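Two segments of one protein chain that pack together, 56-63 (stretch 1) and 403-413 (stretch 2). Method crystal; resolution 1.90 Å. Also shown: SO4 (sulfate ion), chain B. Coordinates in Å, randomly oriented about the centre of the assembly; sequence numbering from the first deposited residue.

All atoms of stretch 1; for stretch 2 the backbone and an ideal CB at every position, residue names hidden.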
# COMPACT_ATOMS: atom_id res chain seq x y z
N LYS A 56 4.07 30.32 3.05
CA LYS A 56 4.96 29.31 3.60
C LYS A 56 4.15 28.04 3.85
O LYS A 56 2.98 28.11 4.19
CB LYS A 56 5.48 29.83 4.99
CG LYS A 56 6.58 29.12 5.51
CD LYS A 56 7.31 29.85 6.58
CE LYS A 56 8.50 29.04 7.00
NZ LYS A 56 9.73 29.89 6.99
N LEU A 57 4.78 26.87 3.72
CA LEU A 57 4.18 25.59 4.07
C LEU A 57 5.24 24.76 4.82
O LEU A 57 6.20 24.32 4.22
CB LEU A 57 3.67 24.84 2.83
CG LEU A 57 3.06 23.46 3.10
CD1 LEU A 57 1.79 23.51 4.00
CD2 LEU A 57 2.80 22.75 1.73
N ALA A 58 5.08 24.60 6.13
CA ALA A 58 6.15 24.09 6.97
C ALA A 58 5.65 23.11 8.02
O ALA A 58 4.52 23.23 8.52
CB ALA A 58 6.97 25.28 7.65
N PRO A 59 6.47 22.11 8.32
CA PRO A 59 6.15 21.25 9.44
C PRO A 59 6.46 21.91 10.78
O PRO A 59 7.48 22.61 10.91
CB PRO A 59 7.04 20.02 9.20
CG PRO A 59 8.28 20.61 8.56
CD PRO A 59 7.79 21.79 7.73
N VAL A 60 5.57 21.69 11.74
CA VAL A 60 5.72 22.27 13.07
C VAL A 60 5.77 21.26 14.21
O VAL A 60 6.00 21.67 15.36
CB VAL A 60 4.63 23.31 13.37
CG1 VAL A 60 4.72 24.49 12.37
CG2 VAL A 60 3.21 22.64 13.37
N ASP A 61 5.54 19.97 13.92
CA ASP A 61 5.71 18.90 14.91
C ASP A 61 5.81 17.55 14.19
O ASP A 61 5.07 17.30 13.19
CB ASP A 61 4.51 18.83 15.87
CG ASP A 61 4.63 17.69 16.91
OD1 ASP A 61 5.34 17.96 17.89
OD2 ASP A 61 4.03 16.56 16.74
N THR A 62 6.70 16.70 14.67
CA THR A 62 6.84 15.32 14.18
C THR A 62 6.64 14.41 15.38
O THR A 62 7.31 14.59 16.44
CB THR A 62 8.19 15.07 13.56
OG1 THR A 62 8.37 15.99 12.46
CG2 THR A 62 8.31 13.62 13.00
N ASN A 63 5.72 13.47 15.25
CA ASN A 63 5.42 12.55 16.34
C ASN A 63 5.68 11.10 15.88
O ASN A 63 5.03 10.61 14.97
CB ASN A 63 3.97 12.78 16.76
CG ASN A 63 3.55 11.95 18.01
OD1 ASN A 63 4.34 11.22 18.61
ND2 ASN A 63 2.28 12.09 18.38
N UNK A 403 -1.00 16.66 -2.30
CA UNK A 403 0.29 16.14 -2.72
C UNK A 403 1.42 16.94 -2.05
O UNK A 403 2.39 16.33 -1.51
CB UNK A 403 0.42 16.19 -4.24
N UNK A 404 1.31 18.27 -2.08
CA UNK A 404 2.29 19.13 -1.42
C UNK A 404 2.36 18.85 0.09
O UNK A 404 3.45 18.76 0.65
CB UNK A 404 1.95 20.60 -1.67
N UNK A 405 1.21 18.67 0.74
CA UNK A 405 1.22 18.30 2.17
C UNK A 405 2.01 16.99 2.39
O UNK A 405 2.81 16.87 3.34
CB UNK A 405 -0.21 18.14 2.69
N UNK A 406 1.76 16.01 1.53
CA UNK A 406 2.44 14.71 1.68
C UNK A 406 3.93 14.77 1.39
O UNK A 406 4.72 14.02 1.98
CB UNK A 406 1.80 13.68 0.75
N UNK A 407 4.35 15.67 0.50
CA UNK A 407 5.78 15.88 0.24
C UNK A 407 6.49 16.49 1.49
O UNK A 407 7.52 15.97 1.98
CB UNK A 407 5.96 16.79 -0.97
N UNK A 408 5.92 17.56 2.06
CA UNK A 408 6.55 18.22 3.19
C UNK A 408 6.52 17.28 4.41
O UNK A 408 7.49 17.19 5.16
CB UNK A 408 5.85 19.54 3.50
N UNK A 409 5.44 16.52 4.56
CA UNK A 409 5.39 15.52 5.65
C UNK A 409 6.44 14.44 5.53
O UNK A 409 7.07 14.07 6.54
CB UNK A 409 4.01 14.86 5.69
N UNK A 410 6.70 13.98 4.31
CA UNK A 410 7.77 13.03 4.07
C UNK A 410 9.20 13.62 4.26
O UNK A 410 10.11 12.91 4.66
CB UNK A 410 7.63 12.48 2.65
N UNK A 411 9.40 14.89 3.97
CA UNK A 411 10.68 15.56 4.30
C UNK A 411 10.90 15.57 5.80
O UNK A 411 12.00 15.28 6.28
CB UNK A 411 10.70 16.99 3.76
N UNK A 412 9.85 15.90 6.55
CA UNK A 412 9.93 15.88 8.03
C UNK A 412 10.16 14.44 8.56
O UNK A 412 10.92 14.23 9.50
CB UNK A 412 8.65 16.46 8.63
N UNK A 413 9.51 13.46 7.95
CA UNK A 413 9.77 12.05 8.29
C UNK A 413 11.21 11.64 8.07
O UNK A 413 11.84 10.99 8.93
CB UNK A 413 8.86 11.14 7.47
S SO4 B . -0.91 12.93 16.86
O1 SO4 B . -2.14 13.67 16.71
O2 SO4 B . -0.92 12.20 15.63
O3 SO4 B . 0.24 13.79 16.93
O4 SO4 B . -0.98 12.02 18.03

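Stretch 2 is helical throughout, and it crosses the strand of stretch 1 at 47° with the axes 8.3 Å apart at closest approach. That is close packing, so the facing positions should favour small or slim apolar residues.

Position 403 has nothing of stretch 1 within 5.5 Å of its ideal CB, so the contact sets no preference; it is Tyr403, whose hydroxyl is bonded elsewhere in the structure.

At 404 CA-to-CB points toward the strand, and the ideal CB already lies 4.1 Å from Leu57 CD2. A small apolar residue suits; a longer one would have to bend around that methyl. Ala404 is deposited, its CB 4.1 Å from Leu57 CD2.

Position 405 points sideways, with no strand atom near its ideal CB. A short side chain would miss stretch 1, whereas a long or aromatic one could swing back to the leucine. Tyr405, with chi1 in m, does so: its CE1 comes within 3.7 Å of Leu57 CD1, which meets the ring obliquely.

Positions 406 and 407 are out of reach, and the strand leaves them free. They are Gly406 and Val407.

Position 408 faces the strand between two apolar groups, its ideal CB 4.8 Å from Leu57 CD2 and 5.2 Å from Pro59 CD. That leaves room for a little more than a methyl; valine, isoleucine or perhaps leucine could fill it. Val408 is found, and its branches divide the work: CG2 reaches Leu57 CD2 at 3.9 Å, while CG1 sits 3.6 Å from Pro59 CD.

At 409 the CB points away, and 410 is out of reach, so neither is chosen by this contact. Ala409 fills the first. At the second, Arg410 turns back on its own helix, NE donating to Gly406 O at 3.1 Å. Position 411 points sideways with only open space before its ideal CB; Leu411 stays clear of the strand.

Position 412 is the tightest fit. It points toward the strand where the backbones run near each other, 6.7 Å from its CA to Pro59 CA, and its ideal CB is 3.9 Å from both Pro59 CB and Thr62 OG1. Alanine is the natural candidate, with serine possible beside the threonine hydroxyl. Ala412 packs its CB 3.9 Å from Pro59 CB. The polar link runs through its backbone instead: a water donates to Ala412 O at 2.7 Å and hydrogen-bonds Thr62 OG1 at 3.0 Å, the one bridge in an otherwise apolar contact.

Position 413 points sideways and is loosely constrained; Leu413 makes no contact.

Stretch 2 403-413: YAYGVVARLAL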
# COMPACT_ATOMS: atom_id res chain seq x y z
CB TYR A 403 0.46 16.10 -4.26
CG TYR A 403 1.82 15.59 -4.68
CD1 TYR A 403 2.18 14.26 -4.47
CD2 TYR A 403 2.75 16.42 -5.31
CE1 TYR A 403 3.41 13.77 -4.84
CE2 TYR A 403 4.03 15.93 -5.67
CZ TYR A 403 4.35 14.60 -5.43
OH TYR A 403 5.61 14.10 -5.79
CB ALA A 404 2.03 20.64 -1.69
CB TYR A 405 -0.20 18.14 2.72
CG TYR A 405 -0.99 19.42 2.92
CD1 TYR A 405 -0.48 20.65 2.58
CD2 TYR A 405 -2.28 19.39 3.46
CE1 TYR A 405 -1.23 21.84 2.79
CE2 TYR A 405 -3.03 20.56 3.66
CZ TYR A 405 -2.48 21.78 3.33
OH TYR A 405 -3.20 22.96 3.51
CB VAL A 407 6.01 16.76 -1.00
CG1 VAL A 407 7.47 17.25 -1.06
CG2 VAL A 407 5.61 16.02 -2.29
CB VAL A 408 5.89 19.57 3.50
CG1 VAL A 408 6.56 20.25 4.73
CG2 VAL A 408 5.97 20.49 2.20
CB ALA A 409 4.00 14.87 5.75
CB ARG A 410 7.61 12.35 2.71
CG ARG A 410 6.44 11.30 2.71
CD ARG A 410 6.34 10.65 1.35
NE ARG A 410 5.83 11.59 0.35
CZ ARG A 410 6.06 11.49 -0.97
NH1 ARG A 410 6.73 10.46 -1.51
NH2 ARG A 410 5.55 12.37 -1.80
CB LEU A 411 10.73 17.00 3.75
CG LEU A 411 10.66 17.17 2.23
CD1 LEU A 411 10.57 18.71 1.90
CD2 LEU A 411 11.90 16.56 1.58
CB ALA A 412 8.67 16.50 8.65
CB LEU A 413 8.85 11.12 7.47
CG LEU A 413 8.88 9.65 7.85
CD1 LEU A 413 8.11 9.48 9.15
CD2 LEU A 413 8.27 8.74 6.73
O HOH W 1 11.21 16.00 11.57
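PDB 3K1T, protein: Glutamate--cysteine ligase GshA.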